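Local atomic coordinates of GH5 (Bacteroidetes bacterium AC2a, PDB entry 4YHE), a protein that probably hydrolyses beta-1,4-glucosidic bonds of cellulose, as a family 5 glycoside hydrolase linked with a polysaccharide utilization locus of a Bacteroidetes bacterium. Residues Y248-H259 with D306-I317. Sequence-based numbering, arbitrary orientation.
Sequences YAGSAKYNEWGH and DEEFRLYYFRYI
Trp257 lays one face of its indole over the edge of Tyr313 in a T-shaped pair, Tyr313 CD1 standing 3.6 Å from Trp257 CD2 with the planes at 87°. With chi1 at -179°, the Trp257 side chain swings away from its own backbone N and brings the indole alongside the helix, where Trp257 CZ3 comes 3.6 Å from Tyr312 CE2 and Tyr316 CD2 meets the edge of the indole at Trp257 CH2. Tyr313 is used again: one of its faces receives the edge of Tyr248, ring centroids 5.5 Å apart, and its hydroxyl hydrogen-bonds to the carbonyl O of Asp244. The cluster illustrates how a TIM barrel of glycoside hydrolase family 5 packs the end of helix 246-249 and the loop after it, which follow strand 236-242, onto helix 304-323 of its outer layer, the helix between strands 291-296 and 327-332. No direct hydrogen bond joins the segments; two waters bridge them instead. One accepts from Tyr248 OH at 2.7 Å and donates to the carbonyls of Asn255 and Asp306. The second donates to Glu256 OE2 and Asp306 OD1, 4.2 Å apart, probably easing their repulsion, as may the salt bridge from Asp306 OD2 to Arg389; Glu256 OE1 takes the backbone N-H of Lys262. Glu256 CG sits over the Phe309 face in a CH-pi contact, 3.9 Å from the ring centroid.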
# COMPACT_ATOMS: atom_id res chain seq x y z
N TYR A 248 2.15 17.44 7.21
CA TYR A 248 3.61 17.29 7.11
C TYR A 248 4.03 16.42 5.93
O TYR A 248 4.78 16.88 5.04
CB TYR A 248 4.20 16.73 8.40
CG TYR A 248 5.66 16.42 8.18
CD1 TYR A 248 6.58 17.44 7.99
CD2 TYR A 248 6.09 15.11 8.04
CE1 TYR A 248 7.92 17.16 7.71
CE2 TYR A 248 7.41 14.81 7.76
CZ TYR A 248 8.33 15.83 7.56
OH TYR A 248 9.67 15.53 7.28
N ALA A 249 3.59 15.16 5.92
CA ALA A 249 4.08 14.17 4.97
C ALA A 249 3.57 14.29 3.54
O ALA A 249 4.30 13.99 2.59
CB ALA A 249 3.79 12.76 5.47
N GLY A 250 2.31 14.72 3.39
CA GLY A 250 1.65 14.71 2.12
C GLY A 250 1.50 16.07 1.47
O GLY A 250 1.99 16.28 0.36
N SER A 251 0.84 17.01 2.15
CA SER A 251 0.66 18.36 1.57
C SER A 251 1.88 19.22 1.77
O SER A 251 2.05 20.19 1.05
CB SER A 251 -0.57 19.06 2.13
OG SER A 251 -0.37 19.36 3.49
N ALA A 252 2.71 18.90 2.76
CA ALA A 252 3.89 19.71 3.11
C ALA A 252 3.57 21.18 3.41
O ALA A 252 4.34 22.06 3.06
CB ALA A 252 4.92 19.65 1.99
N LYS A 253 2.41 21.44 4.03
CA LYS A 253 2.17 22.74 4.57
C LYS A 253 3.16 23.04 5.68
O LYS A 253 3.56 24.21 5.86
CB LYS A 253 0.78 22.82 5.16
CG LYS A 253 -0.31 22.91 4.10
CD LYS A 253 -1.65 22.86 4.77
CE LYS A 253 -2.76 22.59 3.80
NZ LYS A 253 -2.97 23.68 2.85
N TYR A 254 3.53 22.01 6.43
CA TYR A 254 4.57 22.11 7.43
C TYR A 254 5.79 21.31 6.97
O TYR A 254 5.65 20.22 6.41
CB TYR A 254 4.07 21.56 8.75
CG TYR A 254 2.86 22.29 9.30
CD1 TYR A 254 1.56 21.94 8.90
CD2 TYR A 254 3.01 23.35 10.19
CE1 TYR A 254 0.45 22.60 9.40
CE2 TYR A 254 1.90 24.03 10.70
CZ TYR A 254 0.62 23.65 10.29
OH TYR A 254 -0.49 24.34 10.76
N ASN A 255 6.99 21.79 7.27
CA ASN A 255 8.18 21.13 6.77
C ASN A 255 9.14 20.62 7.83
O ASN A 255 10.25 20.23 7.50
CB ASN A 255 8.85 22.03 5.73
CG ASN A 255 8.07 22.05 4.43
OD1 ASN A 255 8.03 21.07 3.72
ND2 ASN A 255 7.37 23.14 4.18
N GLU A 256 8.69 20.58 9.07
CA GLU A 256 9.41 19.91 10.14
C GLU A 256 8.47 18.94 10.87
O GLU A 256 7.24 19.05 10.77
CB GLU A 256 10.03 20.98 11.07
CG GLU A 256 11.09 21.83 10.39
CD GLU A 256 11.79 22.87 11.27
OE1 GLU A 256 11.24 23.26 12.32
OE2 GLU A 256 12.90 23.31 10.89
N TRP A 257 9.04 17.99 11.61
CA TRP A 257 8.26 16.97 12.31
C TRP A 257 8.99 16.51 13.54
O TRP A 257 10.22 16.40 13.53
CB TRP A 257 8.00 15.77 11.39
CG TRP A 257 7.17 14.67 11.99
CD1 TRP A 257 5.80 14.59 12.03
CD2 TRP A 257 7.65 13.48 12.63
NE1 TRP A 257 5.40 13.45 12.66
CE2 TRP A 257 6.52 12.73 13.00
CE3 TRP A 257 8.92 12.95 12.88
CZ2 TRP A 257 6.62 11.50 13.64
CZ3 TRP A 257 9.01 11.75 13.51
CH2 TRP A 257 7.88 11.03 13.90
N GLY A 258 8.22 16.29 14.60
CA GLY A 258 8.73 15.75 15.83
C GLY A 258 9.13 16.81 16.85
O GLY A 258 8.99 18.02 16.63
N HIS A 259 9.71 16.31 17.93
CA HIS A 259 9.94 17.09 19.12
C HIS A 259 10.99 18.18 18.96
O HIS A 259 10.96 19.14 19.70
CB HIS A 259 10.28 16.16 20.28
CG HIS A 259 11.67 15.60 20.22
ND1 HIS A 259 12.02 14.56 19.40
CD2 HIS A 259 12.79 15.93 20.91
CE1 HIS A 259 13.29 14.25 19.59
NE2 HIS A 259 13.79 15.09 20.48
N ASP A 306 15.42 21.02 6.05
CA ASP A 306 14.11 20.35 6.01
C ASP A 306 14.19 18.85 5.64
O ASP A 306 13.51 17.99 6.25
CB ASP A 306 13.10 21.04 5.07
CG ASP A 306 12.64 22.41 5.57
OD1 ASP A 306 12.91 22.79 6.72
OD2 ASP A 306 11.93 23.08 4.80
N GLU A 307 15.02 18.54 4.66
CA GLU A 307 15.22 17.16 4.26
C GLU A 307 15.70 16.31 5.43
O GLU A 307 15.31 15.17 5.53
CB GLU A 307 16.16 17.03 3.04
CG GLU A 307 16.22 15.63 2.42
CD GLU A 307 14.94 15.18 1.70
OE1 GLU A 307 13.94 15.94 1.71
OE2 GLU A 307 14.95 14.06 1.11
N GLU A 308 16.49 16.88 6.34
CA GLU A 308 16.93 16.07 7.50
C GLU A 308 15.76 15.62 8.36
O GLU A 308 15.77 14.51 8.92
CB GLU A 308 17.98 16.81 8.33
CG GLU A 308 19.37 16.93 7.66
CD GLU A 308 19.99 15.59 7.32
OE1 GLU A 308 20.02 14.71 8.17
OE2 GLU A 308 20.45 15.41 6.19
N PHE A 309 14.72 16.47 8.46
CA PHE A 309 13.52 16.07 9.17
C PHE A 309 12.76 14.92 8.51
O PHE A 309 12.25 14.09 9.21
CB PHE A 309 12.59 17.25 9.39
CG PHE A 309 13.04 18.13 10.51
CD1 PHE A 309 12.70 17.83 11.81
CD2 PHE A 309 13.86 19.23 10.26
CE1 PHE A 309 13.13 18.64 12.87
CE2 PHE A 309 14.29 20.03 11.29
CZ PHE A 309 13.94 19.73 12.60
N ARG A 310 12.67 14.92 7.18
CA ARG A 310 12.11 13.80 6.43
C ARG A 310 12.88 12.47 6.70
O ARG A 310 12.28 11.42 6.90
CB ARG A 310 12.09 14.16 4.94
CG ARG A 310 11.46 13.08 4.06
CD ARG A 310 11.97 13.18 2.64
NE ARG A 310 11.23 12.39 1.69
CZ ARG A 310 11.60 12.11 0.44
NH1 ARG A 310 12.77 12.50 -0.04
NH2 ARG A 310 10.83 11.39 -0.33
N LEU A 311 14.20 12.53 6.73
CA LEU A 311 15.01 11.35 7.01
C LEU A 311 14.79 10.87 8.44
O LEU A 311 14.67 9.68 8.65
CB LEU A 311 16.50 11.61 6.74
CG LEU A 311 16.89 12.05 5.34
CD1 LEU A 311 18.42 12.10 5.17
CD2 LEU A 311 16.33 11.10 4.30
N TYR A 312 14.73 11.81 9.38
CA TYR A 312 14.38 11.53 10.78
C TYR A 312 13.03 10.86 10.87
O TYR A 312 12.88 9.86 11.53
CB TYR A 312 14.39 12.82 11.64
CG TYR A 312 13.85 12.62 13.02
CD1 TYR A 312 14.58 11.88 13.97
CD2 TYR A 312 12.62 13.15 13.40
CE1 TYR A 312 14.08 11.66 15.23
CE2 TYR A 312 12.14 12.96 14.69
CZ TYR A 312 12.88 12.21 15.60
OH TYR A 312 12.44 11.99 16.86
N TYR A 313 12.04 11.40 10.18
CA TYR A 313 10.73 10.74 10.14
C TYR A 313 10.81 9.29 9.69
O TYR A 313 10.26 8.42 10.35
CB TYR A 313 9.84 11.60 9.25
CG TYR A 313 8.47 11.07 8.92
CD1 TYR A 313 7.39 11.27 9.78
CD2 TYR A 313 8.23 10.48 7.70
CE1 TYR A 313 6.11 10.87 9.43
CE2 TYR A 313 6.95 10.07 7.35
CZ TYR A 313 5.90 10.26 8.21
OH TYR A 313 4.64 9.86 7.85
N PHE A 314 11.54 9.00 8.60
CA PHE A 314 11.68 7.67 8.13
C PHE A 314 12.41 6.78 9.16
O PHE A 314 11.98 5.70 9.45
CB PHE A 314 12.44 7.64 6.78
CG PHE A 314 11.68 8.25 5.59
CD1 PHE A 314 10.31 8.23 5.51
CD2 PHE A 314 12.38 8.80 4.55
CE1 PHE A 314 9.64 8.77 4.42
CE2 PHE A 314 11.74 9.32 3.44
CZ PHE A 314 10.37 9.31 3.38
N ARG A 315 13.52 7.25 9.71
CA ARG A 315 14.22 6.42 10.67
C ARG A 315 13.31 6.07 11.83
O ARG A 315 13.20 4.91 12.21
CB ARG A 315 15.45 7.12 11.20
CG ARG A 315 16.55 7.28 10.20
CD ARG A 315 17.88 7.57 10.93
NE ARG A 315 17.84 8.82 11.71
CZ ARG A 315 17.93 10.04 11.19
NH1 ARG A 315 18.08 10.22 9.88
NH2 ARG A 315 17.89 11.10 12.00
N TYR A 316 12.66 7.06 12.38
CA TYR A 316 11.82 6.85 13.57
C TYR A 316 10.64 5.91 13.29
O TYR A 316 10.45 4.91 13.99
CB TYR A 316 11.33 8.19 14.10
CG TYR A 316 10.74 8.11 15.49
CD1 TYR A 316 11.56 8.24 16.62
CD2 TYR A 316 9.39 7.89 15.69
CE1 TYR A 316 11.05 8.11 17.89
CE2 TYR A 316 8.85 7.78 16.98
CZ TYR A 316 9.69 7.91 18.07
OH TYR A 316 9.20 7.84 19.35
N ILE A 317 9.81 6.23 12.29
CA ILE A 317 8.62 5.41 12.07
C ILE A 317 8.93 3.98 11.61
O ILE A 317 8.25 3.04 12.01
CB ILE A 317 7.59 6.09 11.12
CG1 ILE A 317 8.05 6.07 9.67
CG2 ILE A 317 7.27 7.50 11.62
CD1 ILE A 317 7.04 6.73 8.73
O HOH W 1 10.89 17.74 6.30
O HOH W 2 14.47 22.60 8.82